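Local coordinates for 3-keto-5-aminohexanoate cleavage protein (PDB 3E02) that binds zinc and probably cleaves beta-keto acids such as 3-keto-5-aminohexanoate, at residues V35-A40 / A270-E275; M112-L117 / S153-G158; F119-A124 / R137-G142; G16-P21 / G89-S94. All coordinates share one frame; numbering follows the deposited sequence.

Overall arrangement
The chain folds as a beta/alpha barrel with one zinc ion. Along the chain, 16-21 comes first, then 35-40, 89-94, 112-117, 119-124, 137-142, 153-158 and 270-275. Interactions 1 and 2 lie on opposite sides of the chain's centre, with their own centres about 30 Å apart. Interaction 1 joins helices 31-44 and 273-286. Interaction 2 sets helix 152-163 against the end of strand 109-113. Interaction 3 falls between the two segments of interaction 2 in sequence. Interactions 3 and 4 have centres about 10 Å apart and touch through Tyr139, Ser17 and Leu91. Interaction 4 thus pairs two loops beside the zinc site, while interactions 2 and 3 reach the subunit interface.

Interaction 1 (V35-A40 / A270-E275). With EDO (1,2-ethanediol), chain L.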
loop_
_atom_site.group_PDB
_atom_site.type_symbol
_atom_site.label_atom_id
_atom_site.label_comp_id
_atom_site.label_asym_id
_atom_site.label_seq_id
_atom_site.Cartn_x
_atom_site.Cartn_y
_atom_site.Cartn_z
ATOM N N VAL A 35 3.581 41.500 -4.556
ATOM C CA VAL A 35 5.024 41.756 -4.425
ATOM C C VAL A 35 5.456 41.682 -2.954
ATOM O O VAL A 35 6.422 40.994 -2.631
ATOM C CB VAL A 35 5.444 43.125 -5.005
ATOM C CG1 VAL A 35 6.943 43.408 -4.728
ATOM C CG2 VAL A 35 5.142 43.190 -6.508
ATOM N N LYS A 36 4.737 42.393 -2.082
ATOM C CA LYS A 36 5.030 42.440 -0.638
ATOM C C LYS A 36 5.006 41.026 -0.032
ATOM O O LYS A 36 5.920 40.628 0.690
ATOM C CB LYS A 36 4.032 43.365 0.084
ATOM C CG LYS A 36 4.359 43.640 1.557
ATOM C CD LYS A 36 3.394 44.665 2.195
ATOM N N GLU A 37 3.973 40.267 -0.376
ATOM C CA GLU A 37 3.816 38.885 0.099
ATOM C C GLU A 37 4.859 37.916 -0.457
ATOM O O GLU A 37 5.390 37.085 0.294
ATOM C CB GLU A 37 2.389 38.398 -0.182
ATOM C CG GLU A 37 1.422 38.941 0.831
ATOM C CD GLU A 37 1.559 38.200 2.160
ATOM O OE1 GLU A 37 1.204 37.000 2.204
ATOM O OE2 GLU A 37 2.077 38.810 3.131
ATOM N N GLY A 38 5.151 38.034 -1.754
ATOM C CA GLY A 38 6.160 37.214 -2.412
ATOM C C GLY A 38 7.535 37.430 -1.795
ATOM O O GLY A 38 8.242 36.463 -1.496
ATOM N N VAL A 39 7.894 38.701 -1.576
ATOM C CA VAL A 39 9.167 39.062 -0.946
ATOM C C VAL A 39 9.261 38.514 0.481
ATOM O O VAL A 39 10.269 37.911 0.833
ATOM C CB VAL A 39 9.434 40.589 -0.980
ATOM C CG1 VAL A 39 10.718 40.951 -0.208
ATOM C CG2 VAL A 39 9.552 41.077 -2.446
ATOM N N ALA A 40 8.198 38.690 1.270
ATOM C CA ALA A 40 8.144 38.171 2.653
ATOM C C ALA A 40 8.293 36.646 2.694
ATOM O O ALA A 40 9.038 36.115 3.527
ATOM C CB ALA A 40 6.853 38.610 3.361
ATOM N N ALA A 270 -4.240 33.020 8.621
ATOM C CA ALA A 270 -2.859 33.439 8.403
ATOM C C ALA A 270 -2.893 34.892 7.964
ATOM O O ALA A 270 -3.659 35.230 7.046
ATOM C CB ALA A 270 -2.186 32.584 7.306
ATOM N N THR A 271 -2.086 35.740 8.610
ATOM C CA THR A 271 -1.981 37.157 8.239
ATOM C C THR A 271 -1.056 37.349 7.033
ATOM O O THR A 271 -1.092 38.388 6.383
ATOM C CB THR A 271 -1.481 38.028 9.412
ATOM O OG1 THR A 271 -0.161 37.617 9.794
ATOM C CG2 THR A 271 -2.427 37.906 10.620
ATOM N N SER A 272 -0.218 36.353 6.751
ATOM C CA SER A 272 0.737 36.409 5.663
ATOM C C SER A 272 1.177 35.025 5.237
ATOM O O SER A 272 1.201 34.088 6.038
ATOM C CB SER A 272 1.996 37.177 6.124
ATOM O OG SER A 272 3.002 37.212 5.108
ATOM N N ASN A 273 1.551 34.929 3.961
ATOM C CA ASN A 273 2.196 33.746 3.406
ATOM C C ASN A 273 3.435 33.369 4.209
ATOM O O ASN A 273 3.697 32.179 4.416
ATOM C CB ASN A 273 2.586 33.983 1.940
ATOM C CG ASN A 273 1.436 33.734 0.994
ATOM O OD1 ASN A 273 1.130 32.592 0.681
ATOM N ND2 ASN A 273 0.817 34.796 0.510
ATOM N N ALA A 274 4.172 34.386 4.659
ATOM C CA ALA A 274 5.385 34.208 5.473
ATOM C C ALA A 274 5.155 33.365 6.722
ATOM O O ALA A 274 6.047 32.633 7.101
ATOM C CB ALA A 274 5.999 35.552 5.850
ATOM N N GLU A 275 3.978 33.457 7.350
ATOM C CA GLU A 275 3.678 32.618 8.519
ATOM C C GLU A 275 3.763 31.129 8.221
ATOM O O GLU A 275 4.343 30.370 9.002
ATOM C CB GLU A 275 2.307 32.917 9.110
ATOM C CG GLU A 275 2.224 34.244 9.771
ATOM C CD GLU A 275 0.895 34.437 10.496
ATOM O OE1 GLU A 275 -0.156 34.201 9.879
ATOM O OE2 GLU A 275 0.916 34.813 11.685
HETATM C C1 EDO L . 4.725 32.837 13.288
HETATM O O1 EDO L . 4.411 34.233 13.137
HETATM C C2 EDO L . 5.298 32.294 11.980
HETATM O O2 EDO L . 4.795 31.019 11.558
#
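Glu37 reaches across from helix 31-44 and takes three hydrogen bonds at the start of helix 273-286. OE1 accepts two of them. The backbone N of Asn273 donates to Glu37 OE1 at 2.7 Å, nearly straight at 174°, on the syn lone pair. The ND2 of Asn273 meets the same Glu37 OE1 on its anti side, at 2.8 Å. Glu37 OE2 uses its syn lone pair for the OG of Ser272, also 2.7 Å away. The carboxylate and the Asn273 amide are turned 38° apart. The Glu37 chain bends at chi2 (-76°), which turns CD, and the carboxylate with it, to Ser272 and Asn273.

Ser272 is the N-cap residue of helix 273-286. Its OG accepts from Ala274 N at 3.1 Å while donating to Glu37. The two helices follow neighbouring strands of the TIM barrel, 10-13 and 253-256. The negative charge beside the helix N-terminus probably suits the helix dipole.

Apolar contact is slight: the CB atoms of Ala40 and Ala274 lie 4.0 Å apart. Beyond the pair, Asn273 OD1 accepts from Leu258 N, and its ND2 also bonds Val14 O. The side chain of Asn273 is about 6 Å from that of the zinc ligand Glu259.

Interaction 2 (M112-L117 / S153-G158); sequences MNMGSL and SQIERG
Ile155 meets Met112 and Met114 within a beta-alpha-beta crossover of the TIM barrel: helix 152-163 lies in sequence between the paired parallel strands 109-113 and 168-173. The helix packs against the C-terminal end of strand 109-113. Both methionines are selenomethionines in the crystal, with selenium (SE) in place of sulfur. No hydrogen bond crosses between the two segments, so the contact rests on van der Waals packing.

Ile155 carries most of it. Its two branches divide the work. Ile155 CG2 touches Met114, with SE 4.1 Å away and CE equally near, and the two side chains cross at about a right angle. The other branch runs to the backbone: Ile155 CG1 lies 3.8 Å from Asn113 O, and CD1 is 3.8 Å from Met114 O.

The CB of Met114 starts away from the helix. Bends at chi2 and chi3 (both -53°) turn SE and CE back toward Ile155 CG2. Met112 sets out toward the helix instead, with CG anti to the backbone N (chi1 179°). Its CE ends 3.8 Å from Gly158 C. The absence of a side chain on Gly158 lets this methyl lie close against the helix backbone.

Strand 168-173 brings Phe171 against both methionines. Helix 176-187 adds Phe185 beside Ile155 and Leu182 beside Met114, and its Asn181 ND2 bonds Met114 O. Ser116 OG is hydrogen-bonded to Asn118 OD1 of the second subunit. Helix 95-105 packs Leu95 against Gln154 and Arg157. The contact is therefore buried between strand 109-113 and its helical cover.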
loop_
_atom_site.group_PDB
_atom_site.type_symbol
_atom_site.label_atom_id
_atom_site.label_comp_id
_atom_site.label_asym_id
_atom_site.label_seq_id
_atom_site.Cartn_x
_atom_site.Cartn_y
_atom_site.Cartn_z
HETATM N N MSE A 112 1.759 23.082 -14.819
HETATM C CA MSE A 112 1.216 22.286 -15.924
HETATM C C MSE A 112 0.290 21.241 -15.323
HETATM O O MSE A 112 0.745 20.273 -14.738
HETATM C CB MSE A 112 2.375 21.649 -16.713
HETATM C CG MSE A 112 2.030 20.753 -17.903
HETATM SE SE MSE A 112 1.052 21.645 -19.304
HETATM C CE MSE A 112 2.238 23.227 -19.655
ATOM N N ASN A 113 -1.013 21.458 -15.462
ATOM C CA ASN A 113 -2.025 20.561 -14.904
ATOM C C ASN A 113 -2.099 19.305 -15.773
ATOM O O ASN A 113 -2.293 19.413 -16.987
ATOM C CB ASN A 113 -3.336 21.308 -14.785
ATOM C CG ASN A 113 -3.225 22.478 -13.813
ATOM O OD1 ASN A 113 -3.009 22.270 -12.630
ATOM N ND2 ASN A 113 -3.307 23.713 -14.329
HETATM N N MSE A 114 -1.914 18.135 -15.146
HETATM C CA MSE A 114 -1.752 16.854 -15.883
HETATM C C MSE A 114 -2.992 16.029 -16.223
HETATM O O MSE A 114 -2.878 14.902 -16.696
HETATM C CB MSE A 114 -0.670 16.000 -15.200
HETATM C CG MSE A 114 0.739 16.555 -15.353
HETATM SE SE MSE A 114 1.227 16.907 -17.206
HETATM C CE MSE A 114 0.850 15.270 -17.934
ATOM N N GLY A 115 -4.170 16.601 -16.053
ATOM C CA GLY A 115 -5.383 15.892 -16.438
ATOM C C GLY A 115 -6.612 16.722 -16.220
ATOM O O GLY A 115 -6.558 17.750 -15.539
ATOM N N SER A 116 -7.705 16.294 -16.833
ATOM C CA SER A 116 -8.989 16.973 -16.693
ATOM C C SER A 116 -9.701 16.363 -15.504
ATOM O O SER A 116 -9.696 15.134 -15.326
ATOM C CB SER A 116 -9.836 16.833 -17.955
ATOM O OG SER A 116 -9.177 17.374 -19.085
ATOM N N LEU A 117 -10.272 17.204 -14.651
ATOM C CA LEU A 117 -11.043 16.720 -13.517
ATOM C C LEU A 117 -12.143 17.675 -13.104
ATOM O O LEU A 117 -12.031 18.888 -13.322
ATOM C CB LEU A 117 -10.131 16.511 -12.290
ATOM C CG LEU A 117 -9.438 17.728 -11.630
ATOM C CD1 LEU A 117 -9.147 17.493 -10.146
ATOM C CD2 LEU A 117 -8.170 18.132 -12.385
ATOM N N SER A 153 -4.406 16.788 -25.974
ATOM C CA SER A 153 -4.070 17.832 -26.961
ATOM C C SER A 153 -3.663 19.159 -26.294
ATOM O O SER A 153 -2.684 19.795 -26.708
ATOM C CB SER A 153 -5.232 18.072 -27.923
ATOM O OG SER A 153 -5.500 16.895 -28.662
ATOM N N GLN A 154 -4.405 19.562 -25.271
ATOM C CA GLN A 154 -4.119 20.809 -24.533
ATOM C C GLN A 154 -2.766 20.737 -23.827
ATOM O O GLN A 154 -1.978 21.682 -23.893
ATOM C CB GLN A 154 -5.242 21.142 -23.547
ATOM C CG GLN A 154 -6.517 21.610 -24.237
ATOM C CD GLN A 154 -7.636 21.917 -23.263
ATOM O OE1 GLN A 154 -7.896 21.166 -22.317
ATOM N NE2 GLN A 154 -8.319 23.029 -23.494
ATOM N N ILE A 155 -2.496 19.609 -23.169
ATOM C CA ILE A 155 -1.215 19.402 -22.472
ATOM C C ILE A 155 -0.058 19.457 -23.471
ATOM O O ILE A 155 0.927 20.160 -23.236
ATOM C CB ILE A 155 -1.184 18.084 -21.670
ATOM C CG1 ILE A 155 -2.232 18.122 -20.537
ATOM C CG2 ILE A 155 0.222 17.874 -21.083
ATOM C CD1 ILE A 155 -2.588 16.738 -19.954
ATOM N N GLU A 156 -0.197 18.744 -24.588
ATOM C CA GLU A 156 0.832 18.738 -25.631
ATOM C C GLU A 156 1.124 20.149 -26.173
ATOM O O GLU A 156 2.289 20.478 -26.373
ATOM C CB GLU A 156 0.444 17.801 -26.767
ATOM C CG GLU A 156 1.548 17.644 -27.821
ATOM C CD GLU A 156 1.330 16.497 -28.781
ATOM O OE1 GLU A 156 0.534 15.582 -28.479
ATOM O OE2 GLU A 156 1.992 16.500 -29.837
ATOM N N ARG A 157 0.072 20.953 -26.381
ATOM C CA ARG A 157 0.191 22.351 -26.864
ATOM C C ARG A 157 0.993 23.186 -25.861
ATOM O O ARG A 157 1.956 23.867 -26.232
ATOM C CB ARG A 157 -1.202 22.977 -27.076
ATOM C CG ARG A 157 -1.216 24.430 -27.609
ATOM C CD ARG A 157 -2.597 25.085 -27.514
ATOM N NE ARG A 157 -2.481 26.527 -27.757
ATOM C CZ ARG A 157 -3.371 27.464 -27.417
ATOM N NH1 ARG A 157 -4.538 27.165 -26.836
ATOM N NH2 ARG A 157 -3.080 28.738 -27.694
ATOM N N GLY A 158 0.593 23.113 -24.593
ATOM C CA GLY A 158 1.279 23.819 -23.509
ATOM C C GLY A 158 2.731 23.413 -23.398
ATOM O O GLY A 158 3.597 24.267 -23.302
#

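Interaction 3 (F119-A124 / R137-G142). With EDO (1,2-ethanediol), chain H; EDO (1,2-ethanediol), chain E.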
loop_
_atom_site.group_PDB
_atom_site.type_symbol
_atom_site.label_atom_id
_atom_site.label_comp_id
_atom_site.label_asym_id
_atom_site.label_seq_id
_atom_site.Cartn_x
_atom_site.Cartn_y
_atom_site.Cartn_z
ATOM N N PHE A 119 -13.680 20.026 -10.516
ATOM C CA PHE A 119 -12.942 20.897 -9.582
ATOM C C PHE A 119 -14.034 21.693 -8.874
ATOM O O PHE A 119 -14.387 22.785 -9.302
ATOM C CB PHE A 119 -11.942 21.768 -10.358
ATOM C CG PHE A 119 -10.810 22.283 -9.517
ATOM C CD1 PHE A 119 -11.053 23.123 -8.424
ATOM C CD2 PHE A 119 -9.488 21.940 -9.818
ATOM C CE1 PHE A 119 -9.996 23.590 -7.625
ATOM C CE2 PHE A 119 -8.422 22.404 -9.030
ATOM C CZ PHE A 119 -8.677 23.233 -7.938
ATOM N N ASN A 120 -14.556 21.106 -7.798
ATOM C CA ASN A 120 -15.720 21.594 -7.075
ATOM C C ASN A 120 -15.353 22.287 -5.756
ATOM O O ASN A 120 -15.006 21.626 -4.773
ATOM C CB ASN A 120 -16.673 20.402 -6.834
ATOM C CG ASN A 120 -18.040 20.810 -6.264
ATOM O OD1 ASN A 120 -18.295 21.986 -5.975
ATOM N ND2 ASN A 120 -18.928 19.822 -6.105
ATOM N N ILE A 121 -15.439 23.617 -5.748
ATOM C CA ILE A 121 -15.181 24.431 -4.534
ATOM C C ILE A 121 -16.473 25.090 -4.014
ATOM O O ILE A 121 -16.415 25.999 -3.167
ATOM C CB ILE A 121 -14.045 25.472 -4.773
ATOM C CG1 ILE A 121 -14.405 26.479 -5.890
ATOM C CG2 ILE A 121 -12.743 24.730 -5.088
ATOM C CD1 ILE A 121 -13.375 27.533 -6.107
ATOM N N SER A 122 -17.629 24.611 -4.494
ATOM C CA SER A 122 -18.939 25.172 -4.151
ATOM C C SER A 122 -19.320 25.082 -2.676
ATOM O O SER A 122 -20.040 25.946 -2.187
ATOM C CB SER A 122 -20.035 24.506 -4.992
ATOM O OG SER A 122 -20.212 23.141 -4.628
ATOM N N GLN A 123 -18.853 24.041 -1.982
ATOM C CA GLN A 123 -19.132 23.860 -0.547
ATOM C C GLN A 123 -18.610 25.016 0.325
ATOM O O GLN A 123 -19.159 25.270 1.386
ATOM C CB GLN A 123 -18.560 22.526 -0.042
ATOM C CG GLN A 123 -19.268 21.293 -0.637
ATOM C CD GLN A 123 -18.570 19.976 -0.293
ATOM O OE1 GLN A 123 -17.341 19.828 -0.474
ATOM N NE2 GLN A 123 -19.349 19.002 0.182
ATOM N N ALA A 124 -17.547 25.689 -0.126
ATOM C CA ALA A 124 -16.984 26.860 0.560
ATOM C C ALA A 124 -18.016 27.980 0.759
ATOM O O ALA A 124 -17.998 28.657 1.791
ATOM C CB ALA A 124 -15.750 27.386 -0.199
ATOM N N ARG A 137 -20.038 34.499 -5.050
ATOM C CA ARG A 137 -20.973 33.376 -4.896
ATOM C C ARG A 137 -21.224 32.611 -6.223
ATOM O O ARG A 137 -21.152 31.381 -6.213
ATOM C CB ARG A 137 -22.278 33.775 -4.208
ATOM C CG ARG A 137 -23.031 32.569 -3.661
ATOM C CD ARG A 137 -24.447 32.884 -3.173
ATOM N NE ARG A 137 -24.536 33.562 -1.875
ATOM C CZ ARG A 137 -24.258 33.003 -0.687
ATOM N NH1 ARG A 137 -23.832 31.742 -0.580
ATOM N NH2 ARG A 137 -24.393 33.730 0.429
ATOM N N PRO A 138 -21.514 33.313 -7.337
ATOM C CA PRO A 138 -21.692 32.626 -8.632
ATOM C C PRO A 138 -20.456 31.835 -9.091
ATOM O O PRO A 138 -20.608 30.754 -9.650
ATOM C CB PRO A 138 -22.007 33.769 -9.601
ATOM C CG PRO A 138 -22.482 34.860 -8.770
ATOM C CD PRO A 138 -21.779 34.762 -7.477
ATOM N N TYR A 139 -19.263 32.369 -8.825
ATOM C CA TYR A 139 -17.994 31.698 -9.129
ATOM C C TYR A 139 -17.896 30.359 -8.401
ATOM O O TYR A 139 -17.672 29.334 -9.021
ATOM C CB TYR A 139 -16.816 32.595 -8.743
ATOM C CG TYR A 139 -15.437 32.030 -8.998
ATOM C CD1 TYR A 139 -14.922 31.943 -10.298
ATOM C CD2 TYR A 139 -14.619 31.627 -7.938
ATOM C CE1 TYR A 139 -13.629 31.439 -10.528
ATOM C CE2 TYR A 139 -13.337 31.131 -8.159
ATOM C CZ TYR A 139 -12.847 31.036 -9.451
ATOM O OH TYR A 139 -11.578 30.565 -9.661
ATOM N N LEU A 140 -18.108 30.379 -7.091
ATOM C CA LEU A 140 -18.055 29.163 -6.277
ATOM C C LEU A 140 -19.162 28.161 -6.655
ATOM O O LEU A 140 -18.882 26.973 -6.863
ATOM C CB LEU A 140 -18.128 29.512 -4.781
ATOM C CG LEU A 140 -16.999 30.391 -4.222
ATOM C CD1 LEU A 140 -17.353 30.884 -2.807
ATOM C CD2 LEU A 140 -15.634 29.713 -4.238
ATOM N N ALA A 141 -20.396 28.654 -6.762
ATOM C CA ALA A 141 -21.570 27.825 -7.122
ATOM C C ALA A 141 -21.421 27.173 -8.500
ATOM O O ALA A 141 -21.735 25.996 -8.669
ATOM C CB ALA A 141 -22.854 28.651 -7.043
ATOM N N GLY A 142 -20.888 27.928 -9.456
ATOM C CA GLY A 142 -20.642 27.450 -10.808
ATOM C C GLY A 142 -19.659 26.291 -10.913
ATOM O O GLY A 142 -19.655 25.591 -11.930
HETATM C C1 EDO H . -16.400 29.131 -12.009
HETATM O O1 EDO H . -17.769 29.028 -11.592
HETATM C C2 EDO H . -16.091 28.357 -13.292
HETATM O O2 EDO H . -17.260 27.837 -13.943
HETATM C C1 EDO E . -24.511 38.607 -0.742
HETATM O O1 EDO E . -23.908 39.217 0.386
HETATM C C2 EDO E . -24.530 37.104 -0.530
HETATM O O2 EDO E . -24.575 36.466 -1.807
#
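Ile121 and Leu140 form the close-packed part of this contact between the loop after strand 117-118 and helix 136-142. The Ile121 CD1 methyl sits 3.7 Å from Leu140 CD2, and the two side chains cross at about a right angle. The same CD1 approaches Tyr139 CE2 at 4.1 Å, obliquely to the ring. Ile121 CG1 lies between the backbone N and the carbonyl carbon (chi1 61°), and the extended chi2 (177°) carries CD1 to both partners. The backbones are also close here: Ser122 CA lies 3.3 Å from Leu140 O.

Beside this, an Asx turn shapes the loop. Asn120 OD1 accepts from Ser122 N and, at 2.6 Å, from Ser122 OG. The hydroxyl lies in the carbonyl plane, on a lone pair, while the N-H comes in tilted from it.

The other side is looser and more open. Ser122 CB comes no nearer to Ala141 than 4.2 Å, at its CA. Of two ethanediol molecules, probably from the crystallisation liquor, one lies against the helix backbone and its O1 donates to Tyr139 O at 2.6 Å. The other sits at the guanidinium of Arg137, near its plane, where its O2 accepts from Arg137 NE at 2.9 Å.

The Tyr139 hydroxyl is held by Ser17 O. No hydrogen bond joins the segments directly; carbon contacts carry them, including Ser122 carbons on Leu140 O. Thr143 OG1 supplies a polar link from outside, bridging the segments through Leu140 O and Ile121 N.

Interaction 4 (G16-P21 / G89-S94); sequences GSIHTP and GGLGMS
Ser17 OG donates a hydrogen bond to the carbonyl oxygen of Gly89, 2.7 Å away. The hydroxyl is tilted 32° from the carbonyl plane and meets the C=O at 136°. OG stands between the backbone N and the carbonyl carbon of its own residue (chi1 68°), which turns it to Gly89 O. Next to this bond, Ser17 CB rests 3.8 Å from Gly90 CA. A second, apolar touch is tentative, because Ile18 has two conformers: in one, Ile18 CD1 lies 3.9 Å from Leu91 CD1.

The chain bends sharply here. A type II beta turn runs from Gly90 to Met93, closed by a weak bond from Met93 N to Gly90 O. Gly92 takes its third position, with positive phi. The Met93 CE methyl packs close to Gly90, which has no side chain there.

Further out, Tyr139 OH bridges the two loops, bonding Leu91 N as well as Ser17 O. Phe119 packs on Ile18, and Pro61 on Ser17. Thr86 OG1 bonds Gly89 N.

Gly89 lies about 4 Å from the side chain of the zinc ligand His52, and the Ser17 side chain about 6 Å from the metal. These loops follow the C-terminal ends of strands 10-13 and 82-85, where TIM barrels usually place the active site; here they lie beside the zinc site.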
loop_
_atom_site.group_PDB
_atom_site.type_symbol
_atom_site.label_atom_id
_atom_site.label_comp_id
_atom_site.label_asym_id
_atom_site.label_seq_id
_atom_site.Cartn_x
_atom_site.Cartn_y
_atom_site.Cartn_z
ATOM N N GLY A 16 -3.439 32.359 -5.670
ATOM C CA GLY A 16 -4.295 31.439 -6.402
ATOM C C GLY A 16 -5.555 32.063 -6.962
ATOM O O GLY A 16 -5.633 33.284 -7.169
ATOM N N SER A 17 -6.535 31.198 -7.191
ATOM C CA SER A 17 -7.836 31.569 -7.721
ATOM C C SER A 17 -9.028 30.837 -7.080
ATOM O O SER A 17 -10.144 31.063 -7.540
ATOM C CB SER A 17 -7.827 31.261 -9.222
ATOM O OG SER A 17 -7.763 29.857 -9.429
ATOM N N ILE A 18 -8.813 30.019 -6.030
ATOM C CA ILE A 18 -9.864 29.233 -5.337
ATOM C C ILE A 18 -10.492 30.009 -4.188
ATOM O O ILE A 18 -11.718 30.015 -4.019
ATOM C CB ILE A 18 -9.279 27.893 -4.751
ATOM C CG1 ILE A 18 -8.679 27.023 -5.859
ATOM C CG2 ILE A 18 -10.313 27.104 -3.943
ATOM C CD1 ILE A 18 -9.537 26.902 -7.128
ATOM N N HIS A 19 -9.632 30.625 -3.371
ATOM C CA HIS A 19 -10.105 31.443 -2.243
ATOM C C HIS A 19 -10.565 32.782 -2.788
ATOM O O HIS A 19 -10.043 33.262 -3.797
ATOM C CB HIS A 19 -9.032 31.627 -1.174
ATOM C CG HIS A 19 -8.613 30.338 -0.544
ATOM N ND1 HIS A 19 -7.295 29.963 -0.426
ATOM C CD2 HIS A 19 -9.343 29.312 -0.049
ATOM C CE1 HIS A 19 -7.230 28.778 0.150
ATOM N NE2 HIS A 19 -8.456 28.360 0.392
ATOM N N THR A 20 -11.567 33.372 -2.147
ATOM C CA THR A 20 -12.145 34.639 -2.593
ATOM C C THR A 20 -11.991 35.680 -1.469
ATOM O O THR A 20 -11.756 35.290 -0.323
ATOM C CB THR A 20 -13.604 34.464 -3.058
ATOM O OG1 THR A 20 -14.441 34.191 -1.933
ATOM C CG2 THR A 20 -13.729 33.322 -4.102
ATOM N N PRO A 21 -12.067 36.997 -1.798
ATOM C CA PRO A 21 -11.856 38.065 -0.788
ATOM C C PRO A 21 -12.671 37.992 0.503
ATOM O O PRO A 21 -12.162 38.347 1.577
ATOM C CB PRO A 21 -12.202 39.335 -1.559
ATOM C CG PRO A 21 -11.800 38.986 -2.979
ATOM C CD PRO A 21 -12.278 37.584 -3.143
ATOM N N GLY A 89 -4.704 29.322 -13.833
ATOM C CA GLY A 89 -5.391 30.594 -13.710
ATOM C C GLY A 89 -6.704 30.470 -12.954
ATOM O O GLY A 89 -6.816 29.686 -11.990
ATOM N N GLY A 90 -7.671 31.286 -13.367
ATOM C CA GLY A 90 -9.013 31.280 -12.824
ATOM C C GLY A 90 -9.893 30.204 -13.442
ATOM O O GLY A 90 -9.809 29.922 -14.662
ATOM N N LEU A 91 -10.760 29.622 -12.610
ATOM C CA LEU A 91 -11.673 28.570 -13.060
ATOM C C LEU A 91 -12.672 29.178 -14.056
ATOM O O LEU A 91 -13.267 30.224 -13.768
ATOM C CB LEU A 91 -12.399 27.916 -11.873
ATOM C CG LEU A 91 -11.547 27.301 -10.754
ATOM C CD1 LEU A 91 -12.444 26.593 -9.736
ATOM C CD2 LEU A 91 -10.496 26.332 -11.280
ATOM N N GLY A 92 -12.788 28.559 -15.236
ATOM C CA GLY A 92 -13.678 29.017 -16.311
ATOM C C GLY A 92 -12.987 29.684 -17.499
ATOM O O GLY A 92 -13.653 29.992 -18.506
HETATM N N MSE A 93 -11.673 29.919 -17.398
HETATM C CA MSE A 93 -10.901 30.557 -18.486
HETATM C C MSE A 93 -10.560 29.566 -19.583
HETATM O O MSE A 93 -10.402 28.377 -19.316
HETATM C CB MSE A 93 -9.597 31.150 -17.955
HETATM C CG MSE A 93 -9.818 32.265 -16.976
HETATM SE SE MSE A 93 -8.129 32.983 -16.381
HETATM C CE MSE A 93 -8.839 34.309 -15.093
ATOM N N SER A 94 -10.436 30.069 -20.808
ATOM C CA SER A 94 -10.067 29.253 -21.964
ATOM C C SER A 94 -8.557 29.001 -21.930
ATOM O O SER A 94 -7.838 29.673 -21.187
ATOM C CB SER A 94 -10.416 29.978 -23.250
ATOM O OG SER A 94 -9.720 31.214 -23.321
#